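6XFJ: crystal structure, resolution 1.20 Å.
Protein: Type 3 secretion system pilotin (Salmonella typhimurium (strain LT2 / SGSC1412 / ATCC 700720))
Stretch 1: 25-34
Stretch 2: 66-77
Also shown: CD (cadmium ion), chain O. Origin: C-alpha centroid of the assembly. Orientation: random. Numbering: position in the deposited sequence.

Stretch 1 (25-34) QTKEQALTFF
Stretch 2 (66-77) LSIYQTLLAAHE

The contact centres on Phe-33, whose side chain (chi1 173°, t; chi2 82°) fits as a knob among Tyr-69, Leu-72, Leu-73 and His-76. Leu-72 CB stands 3.8 Å from the centroid of the Phe-33 ring and only 11° off its normal, which identifies a CH-pi contact over the face. At the ring edge, Phe-33 CZ lies 4.0 Å from His-76 CB, while Phe-33 CE1 reaches Leu-73 CD1 at 4.3 Å. Tyr-69 (chi1 -178°, t; chi2 85°) packs its CD1 4.1 Å from Phe-33 CB.

This packing joins two helices, 25-34 and 68-77, running in the same general direction: their axes cross at -31° and approach to 8.7 Å. Both are regular, with phi/psi near -62/-44 and i to i+4 backbone hydrogen bonds of 2.9-3.0 Å. The register sets Gln-29 CA 5.2 Å from Tyr-69 CA and Thr-26 CA 6.1 Å from Ile-68 CA.

Beside the knob, Leu-72 (m, t) places CD1 4.3 Å from Ala-30 CB and 4.1 Å from Phe-34 CE2. Ile-68 (t, t) continues the apolar strip, its CD1 4.2 Å from Ala-30 CB and 3.8 Å from Thr-26 CG2.

The polar edge gathers at the start of the second helix. Ser-67 (phi/psi -75/168, chi1 p) is its N-cap: Gln-70 N donates to Ser-67 OG at 3.0 Å, and Ser-67 N donates back to Gln-70 OE1 at 2.8 Å. Gln-29 (m, t, chi3 13°) extends to this end, where its OE1 accepts a weak hydrogen bond from Tyr-69 N, long at 3.5 Å but well aligned at 161°. A water reinforces the link, donating to Gln-29 OE1 at 2.9 Å and accepting from Ile-68 N at 3.0 Å. Away from the interface, cadmium binds Gln-25 OE1 and Glu-28 OE1, each at 2.3 Å, plus four waters.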

# COMPACT_ATOMS: atom_id res chain seq x y z
N GLN B 25 -7.24 -0.68 3.16
CA GLN B 25 -6.88 -0.97 1.76
C GLN B 25 -5.93 -2.17 1.67
O GLN B 25 -6.07 -2.96 0.72
CB GLN B 25 -6.30 0.24 1.05
CG GLN B 25 -7.21 1.38 0.84
CD GLN B 25 -8.41 0.99 -0.00
OE1 GLN B 25 -9.51 0.91 0.51
NE2 GLN B 25 -8.17 0.79 -1.26
N THR B 26 -4.92 -2.27 2.53
CA THR B 26 -3.94 -3.37 2.42
C THR B 26 -4.63 -4.74 2.55
O THR B 26 -4.40 -5.61 1.74
CB THR B 26 -2.80 -3.14 3.41
OG1 THR B 26 -2.14 -1.97 2.93
CG2 THR B 26 -1.82 -4.29 3.49
N LYS B 27 -5.46 -4.91 3.57
CA LYS B 27 -6.14 -6.18 3.74
C LYS B 27 -7.09 -6.47 2.57
O LYS B 27 -7.18 -7.59 2.17
CB LYS B 27 -6.87 -6.16 5.08
CG LYS B 27 -5.90 -6.29 6.26
CD LYS B 27 -6.59 -6.21 7.60
CE LYS B 27 -5.61 -6.55 8.71
NZ LYS B 27 -6.18 -6.25 10.04
N GLU B 28 -7.74 -5.44 2.07
CA GLU B 28 -8.67 -5.65 0.94
C GLU B 28 -7.88 -6.12 -0.28
O GLU B 28 -8.30 -7.06 -0.98
CB GLU B 28 -9.35 -4.32 0.59
CG GLU B 28 -10.48 -3.85 1.48
CD GLU B 28 -11.12 -2.57 0.93
OE1 GLU B 28 -10.68 -2.02 -0.17
OE2 GLU B 28 -12.08 -2.12 1.59
N GLN B 29 -6.72 -5.50 -0.51
CA GLN B 29 -5.87 -5.82 -1.68
C GLN B 29 -5.33 -7.25 -1.56
O GLN B 29 -5.30 -7.99 -2.55
CB GLN B 29 -4.72 -4.83 -1.73
CG GLN B 29 -5.16 -3.48 -2.27
CD GLN B 29 -4.08 -2.43 -2.17
OE1 GLN B 29 -2.93 -2.76 -1.90
NE2 GLN B 29 -4.39 -1.16 -2.38
N ALA B 30 -4.83 -7.61 -0.39
CA ALA B 30 -4.32 -8.97 -0.17
C ALA B 30 -5.41 -9.99 -0.42
O ALA B 30 -5.16 -11.00 -1.10
CB ALA B 30 -3.76 -9.10 1.23
N LEU B 31 -6.61 -9.76 0.11
CA LEU B 31 -7.72 -10.71 -0.11
C LEU B 31 -7.99 -10.81 -1.62
O LEU B 31 -8.18 -11.94 -2.13
CB LEU B 31 -8.95 -10.26 0.67
CG LEU B 31 -10.13 -11.21 0.55
CD1 LEU B 31 -9.80 -12.59 1.05
CD2 LEU B 31 -11.32 -10.68 1.30
N THR B 32 -8.03 -9.68 -2.35
CA THR B 32 -8.24 -9.71 -3.81
C THR B 32 -7.21 -10.61 -4.48
O THR B 32 -7.55 -11.50 -5.28
CB THR B 32 -8.20 -8.30 -4.41
OG1 THR B 32 -9.28 -7.57 -3.82
CG2 THR B 32 -8.39 -8.30 -5.92
N PHE B 33 -5.95 -10.43 -4.13
CA PHE B 33 -4.86 -11.21 -4.76
C PHE B 33 -5.12 -12.70 -4.52
O PHE B 33 -5.06 -13.48 -5.47
CB PHE B 33 -3.51 -10.80 -4.15
CG PHE B 33 -2.44 -11.71 -4.65
CD1 PHE B 33 -1.85 -11.50 -5.88
CD2 PHE B 33 -2.13 -12.87 -3.96
CE1 PHE B 33 -0.91 -12.41 -6.37
CE2 PHE B 33 -1.16 -13.76 -4.43
CZ PHE B 33 -0.59 -13.52 -5.64
N PHE B 34 -5.41 -13.10 -3.29
CA PHE B 34 -5.55 -14.55 -2.98
C PHE B 34 -6.81 -15.13 -3.60
O PHE B 34 -6.76 -16.23 -4.09
CB PHE B 34 -5.41 -14.80 -1.48
CG PHE B 34 -3.96 -14.72 -1.08
CD1 PHE B 34 -3.07 -15.70 -1.49
CD2 PHE B 34 -3.47 -13.63 -0.38
CE1 PHE B 34 -1.72 -15.63 -1.16
CE2 PHE B 34 -2.13 -13.55 -0.10
CZ PHE B 34 -1.26 -14.53 -0.50
N LEU B 66 5.26 0.61 -3.99
CA LEU B 66 4.23 -0.26 -4.55
C LEU B 66 3.32 -0.80 -3.48
O LEU B 66 3.61 -0.81 -2.29
CB LEU B 66 4.89 -1.43 -5.26
CG LEU B 66 5.75 -1.05 -6.44
CD1 LEU B 66 6.21 -2.33 -7.09
CD2 LEU B 66 5.09 -0.10 -7.40
N SER B 67 2.08 -1.10 -3.91
CA SER B 67 1.06 -1.61 -2.98
C SER B 67 1.28 -3.06 -2.62
O SER B 67 2.03 -3.78 -3.31
CB SER B 67 -0.31 -1.43 -3.59
OG SER B 67 -0.49 -2.34 -4.65
N ILE B 68 0.57 -3.57 -1.60
CA ILE B 68 0.61 -5.03 -1.33
C ILE B 68 0.11 -5.78 -2.55
O ILE B 68 0.62 -6.85 -2.83
CB ILE B 68 -0.07 -5.40 -0.03
CG1 ILE B 68 0.41 -6.78 0.41
CG2 ILE B 68 -1.62 -5.29 -0.19
CD1 ILE B 68 -0.11 -7.17 1.75
N TYR B 69 -0.93 -5.29 -3.26
CA TYR B 69 -1.42 -6.04 -4.42
C TYR B 69 -0.27 -6.17 -5.43
O TYR B 69 -0.04 -7.23 -5.99
CB TYR B 69 -2.65 -5.34 -5.02
CG TYR B 69 -3.20 -6.13 -6.18
CD1 TYR B 69 -4.09 -7.19 -6.00
CD2 TYR B 69 -2.77 -5.86 -7.46
CE1 TYR B 69 -4.50 -7.99 -7.04
CE2 TYR B 69 -3.24 -6.64 -8.53
CZ TYR B 69 -4.10 -7.71 -8.32
OH TYR B 69 -4.55 -8.45 -9.37
N GLN B 70 0.35 -5.04 -5.74
CA GLN B 70 1.40 -4.98 -6.79
C GLN B 70 2.61 -5.84 -6.39
O GLN B 70 3.18 -6.48 -7.24
CB GLN B 70 1.86 -3.55 -6.97
CG GLN B 70 0.76 -2.69 -7.61
CD GLN B 70 0.84 -1.21 -7.34
OE1 GLN B 70 1.76 -0.73 -6.70
NE2 GLN B 70 -0.19 -0.45 -7.77
N THR B 71 2.93 -5.86 -5.10
CA THR B 71 4.11 -6.65 -4.67
C THR B 71 3.79 -8.13 -4.54
O THR B 71 4.67 -8.94 -4.85
CB THR B 71 4.71 -6.05 -3.42
OG1 THR B 71 3.75 -5.94 -2.40
CG2 THR B 71 5.32 -4.70 -3.73
N LEU B 72 2.61 -8.53 -4.12
CA LEU B 72 2.19 -9.95 -4.22
C LEU B 72 2.22 -10.41 -5.67
O LEU B 72 2.65 -11.49 -5.99
CB LEU B 72 0.82 -10.16 -3.57
CG LEU B 72 0.77 -10.12 -2.05
CD1 LEU B 72 -0.63 -10.01 -1.54
CD2 LEU B 72 1.46 -11.36 -1.45
N LEU B 73 1.68 -9.56 -6.56
CA LEU B 73 1.60 -9.94 -7.98
C LEU B 73 3.03 -10.07 -8.54
O LEU B 73 3.30 -11.01 -9.26
CB LEU B 73 0.78 -8.91 -8.74
CG LEU B 73 0.37 -9.30 -10.15
CD1 LEU B 73 -0.55 -10.50 -10.17
CD2 LEU B 73 -0.31 -8.14 -10.83
N ALA B 74 3.91 -9.12 -8.20
CA ALA B 74 5.34 -9.24 -8.60
C ALA B 74 5.97 -10.53 -8.08
O ALA B 74 6.68 -11.20 -8.85
CB ALA B 74 6.12 -8.04 -8.14
N ALA B 75 5.68 -10.90 -6.85
CA ALA B 75 6.22 -12.14 -6.26
C ALA B 75 5.72 -13.35 -7.04
O ALA B 75 6.53 -14.21 -7.41
CB ALA B 75 5.85 -12.19 -4.81
N HIS B 76 4.43 -13.32 -7.38
CA HIS B 76 3.83 -14.41 -8.15
C HIS B 76 4.53 -14.50 -9.50
O HIS B 76 4.81 -15.61 -9.97
CB HIS B 76 2.35 -14.12 -8.26
CG HIS B 76 1.63 -14.96 -9.23
ND1 HIS B 76 1.38 -16.28 -9.02
CD2 HIS B 76 1.04 -14.61 -10.41
CE1 HIS B 76 0.66 -16.75 -10.05
NE2 HIS B 76 0.48 -15.74 -10.93
N GLU B 77 4.67 -13.39 -10.18
CA GLU B 77 5.28 -13.38 -11.53
C GLU B 77 6.72 -13.82 -11.49
O GLU B 77 7.17 -14.49 -12.40
CB GLU B 77 5.13 -11.99 -12.15
CG GLU B 77 3.70 -11.63 -12.52
CD GLU B 77 3.47 -10.30 -13.21
OE1 GLU B 77 4.33 -9.85 -13.86
OE2 GLU B 77 2.35 -9.80 -13.15
CD CD O . -11.56 0.09 -0.25
O HOH W 1 -10.83 -0.09 -2.35
O HOH W 2 -1.02 -1.65 -0.01
O HOH W 3 -13.91 -0.77 -0.81
O HOH W 4 -12.14 0.53 1.75
O HOH W 5 -12.43 2.14 -0.87